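Local coordinates for Alpha/beta hydrolase (Streptomyces albidoflavus, PDB 6KSU), which probably catalyses head-to-tail macrolactamization of non-ribosomal peptides, acting as a stand-alone cyclase of the penicillin-binding-protein type, at residues A90-V93 and M94-C98; D145-G149 and P150-R154; A164-P168 and G169-S173; G355-L358 and W359-V363. All coordinates share one frame; numbering follows the deposited sequence.

The four contacts come one after another along the chain, all within the beta-lactamase-like part of the protein. Contact 1 lies on helix 85-98. Contact 2 runs from a loop into the start of helix 153-160, and contact 3 lies in the loop between that helix and helix 176-189. Contact 4 lies on helix 355-365, which packs on the seven-stranded antiparallel sheet. Contacts 1, 2 and 3 have centres 22 to 25 Å apart. Contact 4 is on the opposite side of the chain's centre from each of them, 31 to 36 Å away between centres. Contact 3 also touches the C-terminal barrel. Together they sample the helical part, the sheet layer and the domain junction.

Contact 1 of 4, residues A90-V93 and M94-C98; sequences AELV and MQFVC
Leu92 and Phe96 lie side by side on one flank of helix 85-98 and point the same way. The Phe96 side chain can be followed outward. Phe96 CB sits 3.7 Å from Val93 O. CG is anti to the carbonyl carbon (chi1 -78°), which sends the ring back along the helix toward Leu92. Phe96 CD2 then reaches Leu92 O at 3.2 Å, with that oxygen at the ring edge and near its plane. Further out, Phe96 CE2 meets the methyl CD1 of Leu92 at 3.8 Å. The same methyl has a second neighbour, since Leu92 CD1 is 3.7 Å from Gln95 OE1. The amide of Gln95 is anchored elsewhere, with NE2 donating to Cys201 O. Glu91 is also tied to another part of the fold, its OE2 bonded to His271 NE2. The backbone is held by Met94 N to Ala90 O at 2.8 Å and by Val97 N to Val93 O at 3.2 Å. The bond from Phe96 N to Leu92 O is weak. Side chains of this helix pack on helices 128-132, 194-206 and 286-293. This is i to i+4 packing in a buried alpha-helix. The helix carries Lys86 of a probable SxxK motif near its start, as in penicillin-binding proteins and serine beta-lactamases.

Contact 2 of 4, residues D145-G149 and P150-R154; sequences DEMRG and PSYRR
The Tyr152 ring has the methyl of Met147 over one face. Met147 CE lies 4.2 Å from the ring centroid and 11° off the normal, a CH-pi contact over the centre. The sulfur sits more obliquely: Met147 SD is 4.4 Å from the Tyr152 centroid, about equally near CD1 and CE1. The second flat group is the guanidinium of Arg154. Gly149 N lies at its edge, in plane, 3.2 Å from Arg154 NH2. Both are donors, so this is a close approach and not a bond. Arg154 NH1 comes obliquely to Arg148 N at 3.5 Å. The Arg154 chain bends at chi3 (-81°), which turns its end back toward the 147-149 backbone. Met147 is stretched out instead, with chi1 175° and the chain extended beyond CG. That carries its methyl past Ser151 O, 3.2 Å from Met147 CE, and onto the ring. The phenol is fixed from outside: Tyr152 OH bonds Ser250 O and Ala253 N. Glu187 takes Tyr152 N and Ser151 OG. Met147 and Pro150 also touch Trp195 of helix 194-206. Ser151 OG accepts from Arg153 N at 3.1 Å. Met147 and Tyr152 thus form a Met-aromatic contact beside an ST turn at Ser151, with Tyr152 at the N-cap position of helix 153-160.

Contact 3 of 4, residues A164-P168 and G169-S173; sequences ALFPP and GLAFS
Phe166 points across the loop at Leu170, which ends a type II beta turn begun at Pro167, and at Ala171 just after it. The turn is closed by a weak hydrogen bond from Leu170 N to Pro167 O, 3.3 Å long. Gly169 has phi 109°, a backbone angle at which a CB would strike Pro168 O. The Phe166 side chain takes the position between its backbone N and carbonyl carbon (chi1 43°). This turns the ring inward, toward the returning limb of the loop. It crosses the Leu170 side chain at a slant, with Phe166 CD1 4.1 Å from Leu170 CB. The methyl of Ala171 lies off-centre on the ring, 30° from its normal, with Ala171 CB 4.3 Å from the Phe166 centroid. At the far end of the ring, Phe166 CZ is 3.1 Å from Ala171 O, which approaches obliquely. The loop joins helices 153-160 and 176-189 and also meets the C-terminal barrel. Leu460 touches both Phe166 and Ala171, and Ala467 touches Phe166. The hydroxyl of Ser173 accepts a hydrogen bond from Ala467 N. Leu165 CD2 also meets Ser173 OG, at 3.4 Å.

Contact 4 of 4, residues G355-L358 and W359-V363; sequences GPKL and WEALV
Lys357 and Glu360 meet on the outer side of helix 355-365, while Leu358, Ala361 and Leu362 face inward. On the outer side, Lys357 NZ makes a salt bridge with Glu360 OE2 at 3.3 Å. The two side chains are very different in shape. Glu360 is straight beyond CG. The lysine bends at chi2 (48°) and chi3, which folds its end back toward the next turn. Lys357 NZ lies against the side of the glutamate, nearer to Glu360 CD at 3.1 Å than to either oxygen. Lys357 CE also passes 4.0 Å from Ala361 CB. This is an i to i+3 ion pair on the first turns of an amphipathic helix that packs on the large antiparallel sheet of the beta-lactamase fold. The inner side, formed by Leu358, Ala361 and Leu362, is much denser. Leu358 touches Leu38 and Val39 of helix 23-41 and Leu348 of strand 344-350. Leu362 touches Leu38 and Leu348 too. Leu362 N bonds Leu358 O at 2.8 Å, and Leu362 CB lies 3.1 Å from that same oxygen. Trp359 N bonds Gly355 O at 2.8 Å. The Trp359 side chain, partly exposed, borders this dense side and lies against the sheet at Asn335, Arg337, Leu346 and Leu348. One face of its indole carries Val363 CG2, 3.6 Å above the Trp359 plane and offset toward the rim.

Contact 1 of 4, residues A90-V93 and M94-C98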
loop_
_atom_site.group_PDB
_atom_site.type_symbol
_atom_site.label_atom_id
_atom_site.label_comp_id
_atom_site.label_asym_id
_atom_site.label_seq_id
_atom_site.Cartn_x
_atom_site.Cartn_y
_atom_site.Cartn_z
ATOM N N ALA A 90 -5.838 -1.982 -9.131
ATOM C CA ALA A 90 -6.319 -3.357 -9.116
ATOM C C ALA A 90 -7.762 -3.413 -9.568
ATOM O O ALA A 90 -8.150 -4.297 -10.344
ATOM C CB ALA A 90 -6.195 -3.963 -7.726
ATOM N N GLU A 91 -8.569 -2.464 -9.095
ATOM C CA GLU A 91 -9.960 -2.419 -9.495
ATOM C C GLU A 91 -10.084 -2.190 -11.000
ATOM O O GLU A 91 -10.913 -2.815 -11.671
ATOM C CB GLU A 91 -10.662 -1.335 -8.688
ATOM C CG GLU A 91 -11.115 -1.796 -7.275
ATOM C CD GLU A 91 -12.145 -0.817 -6.680
ATOM O OE1 GLU A 91 -12.107 0.364 -7.072
ATOM O OE2 GLU A 91 -13.000 -1.216 -5.863
ATOM N N LEU A 92 -9.242 -1.314 -11.540
ATOM C CA LEU A 92 -9.219 -1.058 -12.967
ATOM C C LEU A 92 -8.831 -2.316 -13.735
ATOM O O LEU A 92 -9.495 -2.694 -14.710
ATOM C CB LEU A 92 -8.247 0.081 -13.238
ATOM C CG LEU A 92 -8.144 0.538 -14.681
ATOM C CD1 LEU A 92 -9.532 0.825 -15.202
ATOM C CD2 LEU A 92 -7.258 1.779 -14.753
ATOM N N VAL A 93 -7.768 -2.996 -13.287
ATOM C CA VAL A 93 -7.325 -4.223 -13.947
ATOM C C VAL A 93 -8.432 -5.272 -13.912
ATOM O O VAL A 93 -8.689 -5.971 -14.907
ATOM C CB VAL A 93 -6.023 -4.750 -13.287
ATOM C CG1 VAL A 93 -5.693 -6.135 -13.788
ATOM C CG2 VAL A 93 -4.872 -3.825 -13.542
ATOM N N MET A 94 -9.106 -5.396 -12.765
ATOM C CA MET A 94 -10.147 -6.409 -12.655
ATOM C C MET A 94 -11.324 -6.122 -13.582
ATOM O O MET A 94 -11.984 -7.064 -14.030
ATOM C CB MET A 94 -10.629 -6.533 -11.211
ATOM C CG MET A 94 -9.619 -7.130 -10.256
ATOM S SD MET A 94 -8.881 -8.714 -10.786
ATOM C CE MET A 94 -10.134 -9.840 -10.212
ATOM N N GLN A 95 -11.616 -4.842 -13.872
ATOM C CA GLN A 95 -12.662 -4.530 -14.849
ATOM C C GLN A 95 -12.362 -5.151 -16.205
ATOM O O GLN A 95 -13.259 -5.710 -16.854
ATOM C CB GLN A 95 -12.806 -3.025 -15.025
ATOM C CG GLN A 95 -13.756 -2.339 -14.110
ATOM C CD GLN A 95 -13.851 -0.879 -14.475
ATOM O OE1 GLN A 95 -13.046 -0.383 -15.265
ATOM N NE2 GLN A 95 -14.847 -0.187 -13.938
ATOM N N PHE A 96 -11.108 -5.027 -16.668
ATOM C CA PHE A 96 -10.753 -5.533 -17.991
ATOM C C PHE A 96 -10.830 -7.047 -18.033
ATOM O O PHE A 96 -11.217 -7.626 -19.052
ATOM C CB PHE A 96 -9.359 -5.030 -18.381
ATOM C CG PHE A 96 -9.353 -3.619 -18.840
ATOM C CD1 PHE A 96 -9.588 -3.306 -20.172
ATOM C CD2 PHE A 96 -9.193 -2.586 -17.927
ATOM C CE1 PHE A 96 -9.630 -1.990 -20.591
ATOM C CE2 PHE A 96 -9.237 -1.262 -18.337
ATOM C CZ PHE A 96 -9.450 -0.963 -19.669
ATOM N N VAL A 97 -10.495 -7.692 -16.922
ATOM C CA VAL A 97 -10.623 -9.137 -16.814
ATOM C C VAL A 97 -12.077 -9.544 -17.005
ATOM O O VAL A 97 -12.391 -10.447 -17.785
ATOM C CB VAL A 97 -10.061 -9.600 -15.459
ATOM C CG1 VAL A 97 -10.480 -11.032 -15.120
ATOM C CG2 VAL A 97 -8.542 -9.409 -15.441
ATOM N N CYS A 98 -12.989 -8.841 -16.342
ATOM C CA CYS A 98 -14.392 -9.241 -16.390
ATOM C C CYS A 98 -14.998 -9.036 -17.778
ATOM O O CYS A 98 -15.798 -9.857 -18.239
ATOM C CB CYS A 98 -15.161 -8.493 -15.312
ATOM S SG CYS A 98 -14.541 -8.947 -13.695
#

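Contact 2 of 4, residues D145-G149 and P150-R154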
loop_
_atom_site.group_PDB
_atom_site.type_symbol
_atom_site.label_atom_id
_atom_site.label_comp_id
_atom_site.label_asym_id
_atom_site.label_seq_id
_atom_site.Cartn_x
_atom_site.Cartn_y
_atom_site.Cartn_z
ATOM N N ASP A 145 13.184 7.835 -13.996
ATOM C CA ASP A 145 12.956 9.270 -14.079
ATOM C C ASP A 145 13.059 9.780 -15.503
ATOM O O ASP A 145 12.862 10.976 -15.749
ATOM C CB ASP A 145 13.941 9.996 -13.166
ATOM C CG ASP A 145 13.716 9.663 -11.705
ATOM O OD1 ASP A 145 12.537 9.504 -11.312
ATOM O OD2 ASP A 145 14.709 9.557 -10.955
ATOM N N GLU A 146 13.332 8.880 -16.439
ATOM C CA GLU A 146 13.410 9.167 -17.857
ATOM C C GLU A 146 12.035 9.158 -18.544
ATOM O O GLU A 146 11.956 9.502 -19.730
ATOM C CB GLU A 146 14.390 8.151 -18.476
ATOM C CG GLU A 146 15.903 8.490 -18.234
ATOM C CD GLU A 146 16.671 7.560 -17.256
ATOM O OE1 GLU A 146 16.350 6.358 -17.141
ATOM O OE2 GLU A 146 17.639 8.031 -16.609
ATOM N N MET A 147 10.952 8.830 -17.825
ATOM C CA MET A 147 9.602 8.813 -18.393
ATOM C C MET A 147 9.015 10.213 -18.462
ATOM O O MET A 147 9.036 10.951 -17.472
ATOM C CB MET A 147 8.666 7.931 -17.559
ATOM C CG MET A 147 7.192 7.951 -18.014
ATOM S SD MET A 147 6.149 6.699 -17.206
ATOM C CE MET A 147 4.497 7.205 -17.715
ATOM N N ARG A 148 8.423 10.550 -19.593
ATOM C CA ARG A 148 7.883 11.903 -19.677
ATOM C C ARG A 148 6.427 11.967 -20.112
ATOM O O ARG A 148 5.686 12.810 -19.607
ATOM C CB ARG A 148 8.739 12.747 -20.622
ATOM C CG ARG A 148 9.613 13.751 -19.889
ATOM C CD ARG A 148 10.751 14.244 -20.758
ATOM N NE ARG A 148 11.825 14.821 -19.956
ATOM C CZ ARG A 148 12.951 14.188 -19.648
ATOM N NH1 ARG A 148 13.157 12.947 -20.077
ATOM N NH2 ARG A 148 13.873 14.796 -18.910
ATOM N N GLY A 149 5.998 11.117 -21.035
ATOM C CA GLY A 149 4.630 11.158 -21.504
ATOM C C GLY A 149 3.724 10.295 -20.653
ATOM O O GLY A 149 4.137 9.780 -19.608
ATOM N N PRO A 150 2.462 10.129 -21.077
ATOM C CA PRO A 150 1.546 9.221 -20.361
ATOM C C PRO A 150 1.736 7.739 -20.657
ATOM O O PRO A 150 1.098 6.921 -19.985
ATOM C CB PRO A 150 0.152 9.682 -20.832
ATOM C CG PRO A 150 0.395 10.279 -22.177
ATOM C CD PRO A 150 1.758 10.941 -22.086
ATOM N N SER A 151 2.556 7.349 -21.628
ATOM C CA SER A 151 2.726 5.926 -21.917
ATOM C C SER A 151 3.719 5.272 -20.965
ATOM O O SER A 151 4.766 5.840 -20.647
ATOM C CB SER A 151 3.208 5.696 -23.349
ATOM O OG SER A 151 3.352 4.299 -23.584
ATOM N N TYR A 152 3.398 4.057 -20.542
ATOM C CA TYR A 152 4.294 3.226 -19.751
ATOM C C TYR A 152 5.106 2.245 -20.605
ATOM O O TYR A 152 5.710 1.321 -20.049
ATOM C CB TYR A 152 3.494 2.439 -18.709
ATOM C CG TYR A 152 3.350 3.075 -17.330
ATOM C CD1 TYR A 152 4.446 3.250 -16.504
ATOM C CD2 TYR A 152 2.100 3.460 -16.846
ATOM C CE1 TYR A 152 4.316 3.810 -15.242
ATOM C CE2 TYR A 152 1.955 4.010 -15.589
ATOM C CZ TYR A 152 3.076 4.181 -14.780
ATOM O OH TYR A 152 2.970 4.737 -13.518
ATOM N N ARG A 153 5.147 2.425 -21.930
ATOM C CA ARG A 153 5.745 1.403 -22.799
ATOM C C ARG A 153 7.259 1.325 -22.627
ATOM O O ARG A 153 7.803 0.246 -22.363
ATOM C CB ARG A 153 5.384 1.663 -24.263
ATOM C CG ARG A 153 4.328 0.712 -24.794
ATOM C CD ARG A 153 3.980 0.981 -26.250
ATOM N NE ARG A 153 2.846 1.896 -26.399
ATOM C CZ ARG A 153 1.571 1.566 -26.188
ATOM N NH1 ARG A 153 1.255 0.332 -25.802
ATOM N NH2 ARG A 153 0.609 2.472 -26.349
ATOM N N ARG A 154 7.963 2.452 -22.780
ATOM C CA ARG A 154 9.406 2.451 -22.555
ATOM C C ARG A 154 9.747 1.919 -21.167
ATOM O O ARG A 154 10.790 1.281 -20.979
ATOM C CB ARG A 154 9.980 3.857 -22.712
ATOM C CG ARG A 154 9.680 4.599 -24.008
ATOM C CD ARG A 154 9.659 6.151 -23.780
ATOM N NE ARG A 154 8.401 6.690 -23.226
ATOM C CZ ARG A 154 8.276 7.866 -22.591
ATOM N NH1 ARG A 154 9.330 8.648 -22.395
ATOM N NH2 ARG A 154 7.086 8.266 -22.136
#

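Contact 3 of 4, residues A164-P168 and G169-S173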
loop_
_atom_site.group_PDB
_atom_site.type_symbol
_atom_site.label_atom_id
_atom_site.label_comp_id
_atom_site.label_asym_id
_atom_site.label_seq_id
_atom_site.Cartn_x
_atom_site.Cartn_y
_atom_site.Cartn_z
ATOM N N ALA A 164 15.366 -10.317 -11.819
ATOM C CA ALA A 164 14.248 -10.637 -10.952
ATOM C C ALA A 164 14.746 -11.004 -9.555
ATOM O O ALA A 164 15.940 -11.225 -9.315
ATOM C CB ALA A 164 13.431 -11.786 -11.539
ATOM N N LEU A 165 13.800 -11.093 -8.627
ATOM C CA LEU A 165 14.125 -11.363 -7.235
ATOM C C LEU A 165 14.258 -12.858 -6.969
ATOM O O LEU A 165 15.066 -13.272 -6.128
ATOM C CB LEU A 165 13.039 -10.742 -6.359
ATOM C CG LEU A 165 13.302 -10.025 -5.057
ATOM C CD1 LEU A 165 14.633 -9.310 -5.086
ATOM C CD2 LEU A 165 12.182 -9.016 -4.870
ATOM N N PHE A 166 13.478 -13.661 -7.683
ATOM C CA PHE A 166 13.335 -15.109 -7.618
ATOM C C PHE A 166 12.323 -15.435 -8.709
ATOM O O PHE A 166 11.788 -14.499 -9.318
ATOM C CB PHE A 166 12.873 -15.579 -6.239
ATOM C CG PHE A 166 11.789 -14.742 -5.641
ATOM C CD1 PHE A 166 10.499 -14.790 -6.143
ATOM C CD2 PHE A 166 12.056 -13.909 -4.562
ATOM C CE1 PHE A 166 9.494 -14.016 -5.602
ATOM C CE2 PHE A 166 11.051 -13.124 -3.998
ATOM C CZ PHE A 166 9.772 -13.169 -4.512
ATOM N N PRO A 167 12.048 -16.706 -9.025
ATOM C CA PRO A 167 11.097 -16.990 -10.113
ATOM C C PRO A 167 9.682 -16.636 -9.715
ATOM O O PRO A 167 9.301 -16.728 -8.530
ATOM C CB PRO A 167 11.259 -18.507 -10.338
ATOM C CG PRO A 167 12.648 -18.793 -9.800
ATOM C CD PRO A 167 12.746 -17.933 -8.601
ATOM N N PRO A 168 8.842 -16.240 -10.671
ATOM C CA PRO A 168 7.505 -15.731 -10.336
ATOM C C PRO A 168 6.678 -16.738 -9.552
ATOM O O PRO A 168 6.466 -17.871 -9.987
ATOM C CB PRO A 168 6.886 -15.443 -11.707
ATOM C CG PRO A 168 8.066 -15.228 -12.632
ATOM C CD PRO A 168 9.174 -16.094 -12.103
ATOM N N GLY A 169 6.213 -16.318 -8.378
ATOM C CA GLY A 169 5.290 -17.112 -7.592
ATOM C C GLY A 169 5.858 -17.713 -6.324
ATOM O O GLY A 169 5.087 -18.265 -5.528
ATOM N N LEU A 170 7.171 -17.603 -6.097
ATOM C CA LEU A 170 7.793 -18.313 -4.983
ATOM C C LEU A 170 7.609 -17.586 -3.651
ATOM O O LEU A 170 7.624 -18.236 -2.602
ATOM C CB LEU A 170 9.283 -18.561 -5.291
ATOM C CG LEU A 170 10.190 -19.408 -4.369
ATOM C CD1 LEU A 170 10.833 -18.582 -3.258
ATOM C CD2 LEU A 170 9.459 -20.599 -3.777
ATOM N N ALA A 171 7.390 -16.269 -3.660
ATOM C CA ALA A 171 7.252 -15.556 -2.394
ATOM C C ALA A 171 6.655 -14.160 -2.603
ATOM O O ALA A 171 6.779 -13.554 -3.669
ATOM C CB ALA A 171 8.602 -15.447 -1.682
ATOM N N PHE A 172 6.046 -13.643 -1.544
ATOM C CA PHE A 172 5.552 -12.274 -1.547
ATOM C C PHE A 172 6.717 -11.289 -1.450
ATOM O O PHE A 172 7.615 -11.456 -0.620
ATOM C CB PHE A 172 4.586 -12.072 -0.388
ATOM C CG PHE A 172 4.057 -10.662 -0.273
ATOM C CD1 PHE A 172 2.877 -10.294 -0.924
ATOM C CD2 PHE A 172 4.736 -9.704 0.469
ATOM C CE1 PHE A 172 2.372 -9.000 -0.847
ATOM C CE2 PHE A 172 4.228 -8.385 0.569
ATOM C CZ PHE A 172 3.046 -8.036 -0.088
ATOM N N SER A 173 6.721 -10.282 -2.319
ATOM C CA SER A 173 7.599 -9.135 -2.124
ATOM C C SER A 173 6.907 -7.889 -2.664
ATOM O O SER A 173 6.598 -7.812 -3.856
ATOM C CB SER A 173 8.963 -9.339 -2.793
ATOM O OG SER A 173 9.821 -8.244 -2.518
#

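Contact 4 of 4, residues G355-L358 and W359-V363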
loop_
_atom_site.group_PDB
_atom_site.type_symbol
_atom_site.label_atom_id
_atom_site.label_comp_id
_atom_site.label_asym_id
_atom_site.label_seq_id
_atom_site.Cartn_x
_atom_site.Cartn_y
_atom_site.Cartn_z
ATOM N N GLY A 355 -0.224 11.740 10.589
ATOM C CA GLY A 355 -1.233 10.840 10.064
ATOM C C GLY A 355 -1.154 9.407 10.554
ATOM O O GLY A 355 -2.151 8.840 11.020
ATOM N N PRO A 356 0.029 8.783 10.454
ATOM C CA PRO A 356 0.155 7.395 10.933
ATOM C C PRO A 356 -0.202 7.199 12.393
ATOM O O PRO A 356 -0.861 6.204 12.715
ATOM C CB PRO A 356 1.628 7.076 10.662
ATOM C CG PRO A 356 1.915 7.877 9.449
ATOM C CD PRO A 356 1.223 9.186 9.695
ATOM N N LYS A 357 0.194 8.106 13.291
ATOM C CA LYS A 357 -0.180 7.903 14.685
ATOM C C LYS A 357 -1.663 8.169 14.898
ATOM O O LYS A 357 -2.291 7.520 15.739
ATOM C CB LYS A 357 0.701 8.768 15.600
ATOM C CG LYS A 357 0.496 8.543 17.095
ATOM C CD LYS A 357 0.486 7.057 17.510
ATOM C CE LYS A 357 -0.743 6.765 18.416
ATOM N NZ LYS A 357 -1.105 5.334 18.662
ATOM N N LEU A 358 -2.250 9.074 14.114
ATOM C CA LEU A 358 -3.701 9.253 14.146
ATOM C C LEU A 358 -4.421 7.988 13.692
ATOM O O LEU A 358 -5.451 7.598 14.266
ATOM C CB LEU A 358 -4.110 10.444 13.267
ATOM C CG LEU A 358 -5.613 10.699 13.203
ATOM C CD1 LEU A 358 -6.088 11.394 14.449
ATOM C CD2 LEU A 358 -6.011 11.529 11.992
ATOM N N TRP A 359 -3.913 7.338 12.649
ATOM C CA TRP A 359 -4.523 6.077 12.238
ATOM C C TRP A 359 -4.435 5.048 13.358
ATOM O O TRP A 359 -5.430 4.395 13.697
ATOM C CB TRP A 359 -3.865 5.542 10.970
ATOM C CG TRP A 359 -4.394 4.178 10.567
ATOM C CD1 TRP A 359 -3.687 3.004 10.494
ATOM C CD2 TRP A 359 -5.738 3.858 10.188
ATOM N NE1 TRP A 359 -4.509 1.979 10.092
ATOM C CE2 TRP A 359 -5.770 2.478 9.890
ATOM C CE3 TRP A 359 -6.914 4.606 10.057
ATOM C CZ2 TRP A 359 -6.929 1.836 9.475
ATOM C CZ3 TRP A 359 -8.061 3.970 9.647
ATOM C CH2 TRP A 359 -8.061 2.588 9.362
ATOM N N GLU A 360 -3.247 4.912 13.961
ATOM C CA GLU A 360 -3.056 3.940 15.039
ATOM C C GLU A 360 -3.995 4.226 16.211
ATOM O O GLU A 360 -4.715 3.334 16.675
ATOM C CB GLU A 360 -1.590 3.943 15.474
ATOM C CG GLU A 360 -1.239 2.963 16.576
ATOM C CD GLU A 360 0.228 3.061 17.015
ATOM O OE1 GLU A 360 1.049 3.662 16.281
ATOM O OE2 GLU A 360 0.551 2.543 18.106
ATOM N N ALA A 361 -4.033 5.477 16.670
ATOM C CA ALA A 361 -4.923 5.839 17.771
ATOM C C ALA A 361 -6.390 5.636 17.401
ATOM O O ALA A 361 -7.198 5.229 18.243
ATOM C CB ALA A 361 -4.664 7.289 18.187
ATOM N N LEU A 362 -6.746 5.907 16.144
ATOM C CA LEU A 362 -8.096 5.625 15.665
ATOM C C LEU A 362 -8.410 4.132 15.737
ATOM O O LEU A 362 -9.511 3.734 16.128
ATOM C CB LEU A 362 -8.239 6.146 14.233
ATOM C CG LEU A 362 -9.468 6.931 13.758
ATOM C CD1 LEU A 362 -10.026 7.819 14.855
ATOM C CD2 LEU A 362 -9.041 7.770 12.577
ATOM N N VAL A 363 -7.445 3.284 15.389
ATOM C CA VAL A 363 -7.717 1.849 15.409
ATOM C C VAL A 363 -7.937 1.368 16.838
ATOM O O VAL A 363 -8.829 0.555 17.106
ATOM C CB VAL A 363 -6.585 1.079 14.709
ATOM C CG1 VAL A 363 -6.690 -0.381 15.031
ATOM C CG2 VAL A 363 -6.631 1.304 13.186
#